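Local coordinates for protein pilin (Clostridioides difficile, PDB 6T8S) that forms, as the major type IV pilin, the repeating subunit that probably assembles into the bacterium's surface pilus fibres, at residues Y23-K27 / Y134-I138; I40-P44 / K71-V75; A29-Y33 / V52-M57. All coordinates share one frame; numbering follows the deposited sequence. Where two conformers were deposited one is given.

Contact 1: Y23-K27 / Y134-I138; sequences YSSVK and YIVLI
The type IV pilin fold sets a long N-terminal helix against an antiparallel sheet, and Tyr-23 on helix 9-37 meets strand 128-138 where that strand is broken by a classic beta bulge, Leu-137 and Ile-138 both facing Leu-79. Tyr-23 reaches the sheet because CG stands anti to its backbone N (chi1 170°), which carries the ring off the helix and across to the strand. There the phenol OH donates to the backbone O of Val-136 at 2.7 Å, a short bond lying in the carbonyl plane with a C=O...donor angle of 149°. The acceptor sits at the edge of the ring, in its plane. This bond gives the hydroxyl a partner among largely apolar neighbours. Two aliphatic groups approach the same ring obliquely: CG2 of Ile-135 comes within 3.3 Å of Tyr-23 CE1, and CD2 of Leu-137 within 3.4 Å of that same CE1. Tyrosine and leucine side chains run past one another in opposite directions, whereas Leu-137 and Val-26 cross at about a right angle, CD1 of the leucine resting 3.9 Å from Val-26 CG1. Leu-137 thus splits its two methyls between helix residues three positions apart, CD2 on Tyr-23 and CD1 on Val-26; it also touches Leu-79 of strand 78-83 and Leu-72 of strand 70-75. Lys-27 closes the more accessible border of this largely buried contact: its extended chain runs past the backbone of Leu-137, and CE lies 3.3 Å from Leu-137 O.

Contact 2: I40-P44 / K71-V75; sequences IPVTP and KLIKV
Thr-43 OG1 is gripped twice: it accepts the backbone N-H of Leu-72 at 2.9 Å, with a nearly straight N-H...O angle of 179°, and donates its own proton to the backbone O of Gly-49. In the pilin fold this ties the loop that follows the long N-terminal helix to strand 70-75 of the antiparallel sheet. The threonine answers with its backbone as well, since Thr-43 N donates to Leu-72 O at 2.9 Å, approaching from 29° off the carbonyl plane. Both polar backbone atoms of Leu-72 are therefore held by a single loop residue, one through a side chain and the other through the main chain. With OG1 anti to the carbonyl carbon (chi1 -57°), the hydroxyl sits beside the threonine's own N, and the two groups can address the same leucine together. A water bridges the two residues, donating to Leu-72 O at 2.7 Å and to Thr-43 O, so that Leu-72 O receives two donors. Lys-71 lies next to this polar cluster, its CB 3.5 Å from Thr-43 OG1, while its bent chain turns NZ to the backbone O of Gln-47. On the buried side Leu-72 points toward the loop and packs CD1 4.3 Å from Pro-41 CB. Pro-41 O lies against CB and CD1 of this leucine; it is buried here without a polar partner in the model. Farther along the strand, Lys-74 meets the loop residue Val-42, their side chains passing at a slant, and Val-42 CG1 comes 4.1 Å from Lys-74 CB.

Contact 3: A29-Y33 / V52-M57; sequences AALSY and VLETYM
Ala-29 and Tyr-33, one turn apart on the long helix of the pilin fold, receive the irregular segment 52-57 through apolar contacts. The small Ala-29 CB is met by several groups at once: Met-57 CG at 3.6 Å, Tyr-56 CB at 3.9 Å and, slightly farther off, Leu-53 CD1. The other branch of Leu-53 extends over the helix backbone, CD2 lying 4.0 Å from both Ala-30 CA and Tyr-33 CB. Tyr-56 lays one ring face over the helix main chain, with Ala-29 O and Tyr-33 N above that face and displaced toward its rim; these two atoms are joined by the helical hydrogen bond from Tyr-33 N to Ala-29 O. Ser-32 CB meets the same ring obliquely, 3.5 Å from CD1 of Tyr-56. The two tyrosine side chains cross at about a right angle, Tyr-33 CB approaching Tyr-56 CE2 at 3.8 Å. A chi1 of 180° swings the ring of Tyr-33 beside its own carbonyl carbon, and the ring end lies next to Val-52, with Tyr-33 CE2 3.8 Å from Val-52 CG2.

Farther out, the phenol of Tyr-56 is hydrogen-bonded to Asp-36 OD2, which probably helps hold the ring in place. The backbone N of Tyr-56 donates to Leu-53 O at 2.9 Å, a turn consistent with both side chains meeting the same helix.

Followed from the N terminus, helix 9-37 first supplies 23-27 to contact 1 and then 29-33 to contact 3, before the chain leaves it for the loop carrying 40-44. Segment 52-57 returns to the helix and closes contact 3; strand 70-75 then meets the earlier loop and closes contact 2. These two closures cross, their segments alternating along the chain. Both nest inside the much longer loop that contact 1 closes when strand 128-138 reaches the helix. Helix, loop and sheet are thereby joined around shared side chains: Leu-72 touches Leu-137 and Val-52, while Pro-41 lies against Tyr-33 and Leu-53.

Contact 1: Y23-K27 / Y134-I138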
# COMPACT_ATOMS: atom_id res chain seq x y z
N TYR A 23 -4.50 -1.26 5.07
CA TYR A 23 -3.96 0.11 4.91
C TYR A 23 -4.19 0.91 6.20
O TYR A 23 -3.26 1.55 6.71
CB TYR A 23 -4.62 0.78 3.69
CG TYR A 23 -4.34 2.25 3.57
CD1 TYR A 23 -3.15 2.66 3.01
CD2 TYR A 23 -5.22 3.22 4.03
CE1 TYR A 23 -2.83 4.00 2.89
CE2 TYR A 23 -4.92 4.57 3.89
CZ TYR A 23 -3.72 4.96 3.33
OH TYR A 23 -3.32 6.26 3.16
N SER A 24 -5.42 0.86 6.73
CA SER A 24 -5.83 1.61 7.94
C SER A 24 -5.01 1.16 9.16
O SER A 24 -4.49 2.04 9.89
CB SER A 24 -7.30 1.45 8.19
OG SER A 24 -7.68 2.26 9.28
N SER A 25 -4.88 -0.15 9.37
CA SER A 25 -4.13 -0.76 10.49
C SER A 25 -2.64 -0.38 10.39
O SER A 25 -2.04 -0.02 11.40
CB SER A 25 -4.33 -2.25 10.53
OG SER A 25 -5.67 -2.58 10.91
N VAL A 26 -2.06 -0.50 9.20
CA VAL A 26 -0.62 -0.20 8.99
C VAL A 26 -0.40 1.31 9.19
O VAL A 26 0.63 1.68 9.78
CB VAL A 26 -0.14 -0.66 7.60
CG1 VAL A 26 1.26 -0.15 7.29
CG2 VAL A 26 -0.20 -2.17 7.48
N LYS A 27 -1.32 2.14 8.70
CA LYS A 27 -1.18 3.62 8.80
C LYS A 27 -1.12 4.01 10.29
O LYS A 27 -0.29 4.87 10.64
CB LYS A 27 -2.30 4.35 8.08
CG LYS A 27 -2.20 5.86 8.15
CD LYS A 27 -3.10 6.60 7.20
CE LYS A 27 -3.06 8.09 7.43
NZ LYS A 27 -4.18 8.76 6.75
N TYR A 134 1.27 1.23 -5.21
CA TYR A 134 1.81 2.10 -4.15
C TYR A 134 0.67 2.93 -3.55
O TYR A 134 -0.09 3.54 -4.31
CB TYR A 134 2.90 2.99 -4.75
CG TYR A 134 4.04 2.22 -5.35
CD1 TYR A 134 5.09 1.76 -4.58
CD2 TYR A 134 4.04 1.91 -6.70
CE1 TYR A 134 6.15 1.06 -5.14
CE2 TYR A 134 5.08 1.19 -7.28
CZ TYR A 134 6.14 0.78 -6.49
OH TYR A 134 7.16 0.06 -7.06
N ILE A 135 0.57 2.96 -2.21
CA ILE A 135 -0.43 3.83 -1.51
C ILE A 135 0.30 4.68 -0.46
O ILE A 135 0.91 4.12 0.47
CB ILE A 135 -1.59 3.04 -0.88
CG1 ILE A 135 -2.18 1.99 -1.84
CG2 ILE A 135 -2.66 4.02 -0.42
CD1 ILE A 135 -3.33 1.18 -1.26
N VAL A 136 0.22 6.00 -0.60
CA VAL A 136 0.84 6.93 0.37
C VAL A 136 0.18 6.71 1.74
O VAL A 136 -1.08 6.76 1.80
CB VAL A 136 0.69 8.39 -0.08
CG1 VAL A 136 1.19 9.35 0.99
CG2 VAL A 136 1.40 8.63 -1.40
N LEU A 137 0.98 6.48 2.78
CA LEU A 137 0.51 6.35 4.20
C LEU A 137 0.63 7.69 4.93
O LEU A 137 -0.33 8.08 5.62
CB LEU A 137 1.36 5.31 4.92
CG LEU A 137 1.12 3.86 4.54
CD1 LEU A 137 2.18 2.97 5.17
CD2 LEU A 137 -0.27 3.42 4.98
N ILE A 138 1.80 8.32 4.82
CA ILE A 138 2.14 9.57 5.56
C ILE A 138 2.68 10.57 4.55
O ILE A 138 3.70 10.29 3.92
CB ILE A 138 3.13 9.31 6.72
CG1 ILE A 138 2.63 8.21 7.67
CG2 ILE A 138 3.42 10.62 7.45
CD1 ILE A 138 3.56 7.87 8.81

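Contact 2: I40-P44 / K71-V75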
# COMPACT_ATOMS: atom_id res chain seq x y z
N ILE A 40 10.56 7.89 9.88
CA ILE A 40 9.61 7.11 9.04
C ILE A 40 10.00 5.64 9.13
O ILE A 40 11.16 5.31 8.91
CB ILE A 40 9.68 7.68 7.61
CG1 ILE A 40 9.16 9.13 7.56
CG2 ILE A 40 8.95 6.81 6.61
CD1 ILE A 40 7.71 9.28 7.96
N PRO A 41 9.06 4.71 9.45
CA PRO A 41 9.37 3.29 9.46
C PRO A 41 9.52 2.77 8.03
O PRO A 41 8.61 2.96 7.25
CB PRO A 41 8.16 2.62 10.12
CG PRO A 41 7.03 3.59 9.82
CD PRO A 41 7.66 4.97 9.81
N VAL A 42 10.64 2.13 7.72
CA VAL A 42 10.86 1.54 6.37
C VAL A 42 11.29 0.09 6.52
O VAL A 42 11.95 -0.25 7.52
CB VAL A 42 11.89 2.35 5.56
CG1 VAL A 42 11.38 3.74 5.25
CG2 VAL A 42 13.23 2.39 6.26
N THR A 43 10.93 -0.74 5.54
CA THR A 43 11.44 -2.12 5.42
C THR A 43 12.94 -2.02 5.17
O THR A 43 13.36 -1.19 4.38
CB THR A 43 10.71 -2.89 4.31
OG1 THR A 43 9.31 -2.89 4.58
CG2 THR A 43 11.18 -4.32 4.17
N PRO A 44 13.78 -2.81 5.86
CA PRO A 44 15.21 -2.80 5.57
C PRO A 44 15.48 -3.08 4.08
O PRO A 44 14.77 -3.88 3.48
CB PRO A 44 15.78 -3.94 6.43
CG PRO A 44 14.76 -4.10 7.57
CD PRO A 44 13.42 -3.73 6.96
N LYS A 71 5.36 -4.07 1.72
CA LYS A 71 6.57 -3.50 2.36
C LYS A 71 6.41 -1.99 2.48
O LYS A 71 5.47 -1.44 1.87
CB LYS A 71 7.84 -3.94 1.62
CG LYS A 71 8.10 -3.31 0.27
CD LYS A 71 9.48 -3.72 -0.32
CE LYS A 71 10.65 -2.92 0.23
NZ LYS A 71 11.97 -3.37 -0.28
N LEU A 72 7.27 -1.35 3.27
CA LEU A 72 7.25 0.11 3.51
C LEU A 72 8.49 0.72 2.85
O LEU A 72 9.60 0.21 3.12
CB LEU A 72 7.25 0.37 5.02
CG LEU A 72 5.99 -0.05 5.76
CD1 LEU A 72 6.17 0.13 7.25
CD2 LEU A 72 4.79 0.74 5.28
N ILE A 73 8.28 1.75 2.04
CA ILE A 73 9.36 2.50 1.35
C ILE A 73 9.18 4.00 1.59
O ILE A 73 8.04 4.49 1.81
CB ILE A 73 9.41 2.16 -0.15
CG1 ILE A 73 8.18 2.66 -0.91
CG2 ILE A 73 9.67 0.67 -0.34
CD1 ILE A 73 8.25 2.47 -2.42
N LYS A 74 10.29 4.73 1.49
CA LYS A 74 10.27 6.20 1.52
C LYS A 74 10.38 6.68 0.07
O LYS A 74 11.25 6.17 -0.66
CB LYS A 74 11.38 6.70 2.45
CG LYS A 74 11.45 8.21 2.59
CD LYS A 74 12.17 8.67 3.83
CE LYS A 74 12.89 9.99 3.63
NZ LYS A 74 13.87 10.24 4.72
N VAL A 75 9.47 7.55 -0.34
CA VAL A 75 9.47 8.20 -1.68
C VAL A 75 9.51 9.71 -1.43
O VAL A 75 8.51 10.24 -0.96
CB VAL A 75 8.26 7.78 -2.53
CG1 VAL A 75 8.31 8.39 -3.92
CG2 VAL A 75 8.14 6.26 -2.62
O HOH W 1 12.11 0.21 2.23

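Contact 3: A29-Y33 / V52-M57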
# COMPACT_ATOMS: atom_id res chain seq x y z
N ALA A 29 -0.27 2.19 12.98
CA ALA A 29 0.99 1.66 13.54
C ALA A 29 2.16 2.53 13.06
O ALA A 29 3.07 2.81 13.89
CB ALA A 29 1.17 0.21 13.14
N ALA A 30 2.18 2.92 11.79
CA ALA A 30 3.29 3.72 11.21
C ALA A 30 3.34 5.09 11.90
O ALA A 30 4.45 5.58 12.18
CB ALA A 30 3.14 3.87 9.73
N LEU A 31 2.19 5.70 12.12
CA LEU A 31 2.13 7.04 12.76
C LEU A 31 2.69 6.96 14.19
O LEU A 31 3.41 7.91 14.60
CB LEU A 31 0.70 7.57 12.71
CG LEU A 31 0.29 8.15 11.36
CD1 LEU A 31 -1.22 8.27 11.26
CD2 LEU A 31 0.96 9.50 11.11
N SER A 32 2.36 5.89 14.92
CA SER A 32 2.88 5.59 16.28
C SER A 32 4.41 5.52 16.25
O SER A 32 5.08 6.26 17.01
CB SER A 32 2.32 4.30 16.83
OG SER A 32 0.98 4.45 17.24
N TYR A 33 4.95 4.64 15.41
CA TYR A 33 6.42 4.46 15.22
C TYR A 33 7.04 5.83 14.95
O TYR A 33 8.05 6.17 15.57
CB TYR A 33 6.68 3.44 14.11
CG TYR A 33 8.13 3.16 13.80
CD1 TYR A 33 8.94 4.11 13.20
CD2 TYR A 33 8.68 1.91 14.04
CE1 TYR A 33 10.27 3.84 12.89
CE2 TYR A 33 10.00 1.62 13.72
CZ TYR A 33 10.80 2.60 13.13
OH TYR A 33 12.10 2.35 12.82
N VAL A 52 9.25 -4.27 10.65
CA VAL A 52 9.68 -2.97 11.25
C VAL A 52 8.59 -2.45 12.21
O VAL A 52 8.95 -1.80 13.23
CB VAL A 52 10.02 -1.92 10.16
CG1 VAL A 52 8.81 -1.51 9.34
CG2 VAL A 52 10.71 -0.69 10.74
N LEU A 53 7.32 -2.76 11.96
CA LEU A 53 6.18 -2.30 12.82
C LEU A 53 5.77 -3.35 13.86
O LEU A 53 4.71 -3.14 14.50
CB LEU A 53 4.98 -1.97 11.92
CG LEU A 53 5.16 -0.82 10.94
CD1 LEU A 53 3.87 -0.62 10.15
CD2 LEU A 53 5.54 0.48 11.63
N GLU A 54 6.55 -4.42 14.09
CA GLU A 54 6.05 -5.61 14.84
C GLU A 54 5.68 -5.26 16.30
O GLU A 54 4.78 -5.92 16.84
CB GLU A 54 7.09 -6.73 14.87
CG GLU A 54 6.52 -8.03 15.39
CD GLU A 54 7.31 -9.25 14.94
OE1 GLU A 54 8.52 -9.10 14.67
OE2 GLU A 54 6.70 -10.33 14.85
N THR A 55 6.39 -4.32 16.93
CA THR A 55 6.09 -3.94 18.34
C THR A 55 4.67 -3.36 18.40
O THR A 55 4.00 -3.52 19.46
CB THR A 55 7.15 -2.98 18.91
OG1 THR A 55 8.41 -3.62 18.75
CG2 THR A 55 6.93 -2.65 20.37
N TYR A 56 4.18 -2.73 17.32
CA TYR A 56 2.95 -1.91 17.31
C TYR A 56 1.72 -2.69 16.80
O TYR A 56 0.61 -2.16 16.91
CB TYR A 56 3.14 -0.65 16.45
CG TYR A 56 4.16 0.31 16.99
CD1 TYR A 56 3.81 1.30 17.89
CD2 TYR A 56 5.51 0.22 16.63
CE1 TYR A 56 4.74 2.20 18.40
CE2 TYR A 56 6.45 1.10 17.14
CZ TYR A 56 6.06 2.10 18.02
OH TYR A 56 6.98 2.97 18.55
N MET A 57 1.91 -3.89 16.24
CA MET A 57 0.82 -4.65 15.59
C MET A 57 0.74 -6.04 16.21
O MET A 57 1.76 -6.75 16.25
CB MET A 57 1.03 -4.75 14.07
CG MET A 57 1.19 -3.39 13.42
SD MET A 57 1.05 -3.43 11.61
CE MET A 57 -0.72 -3.52 11.41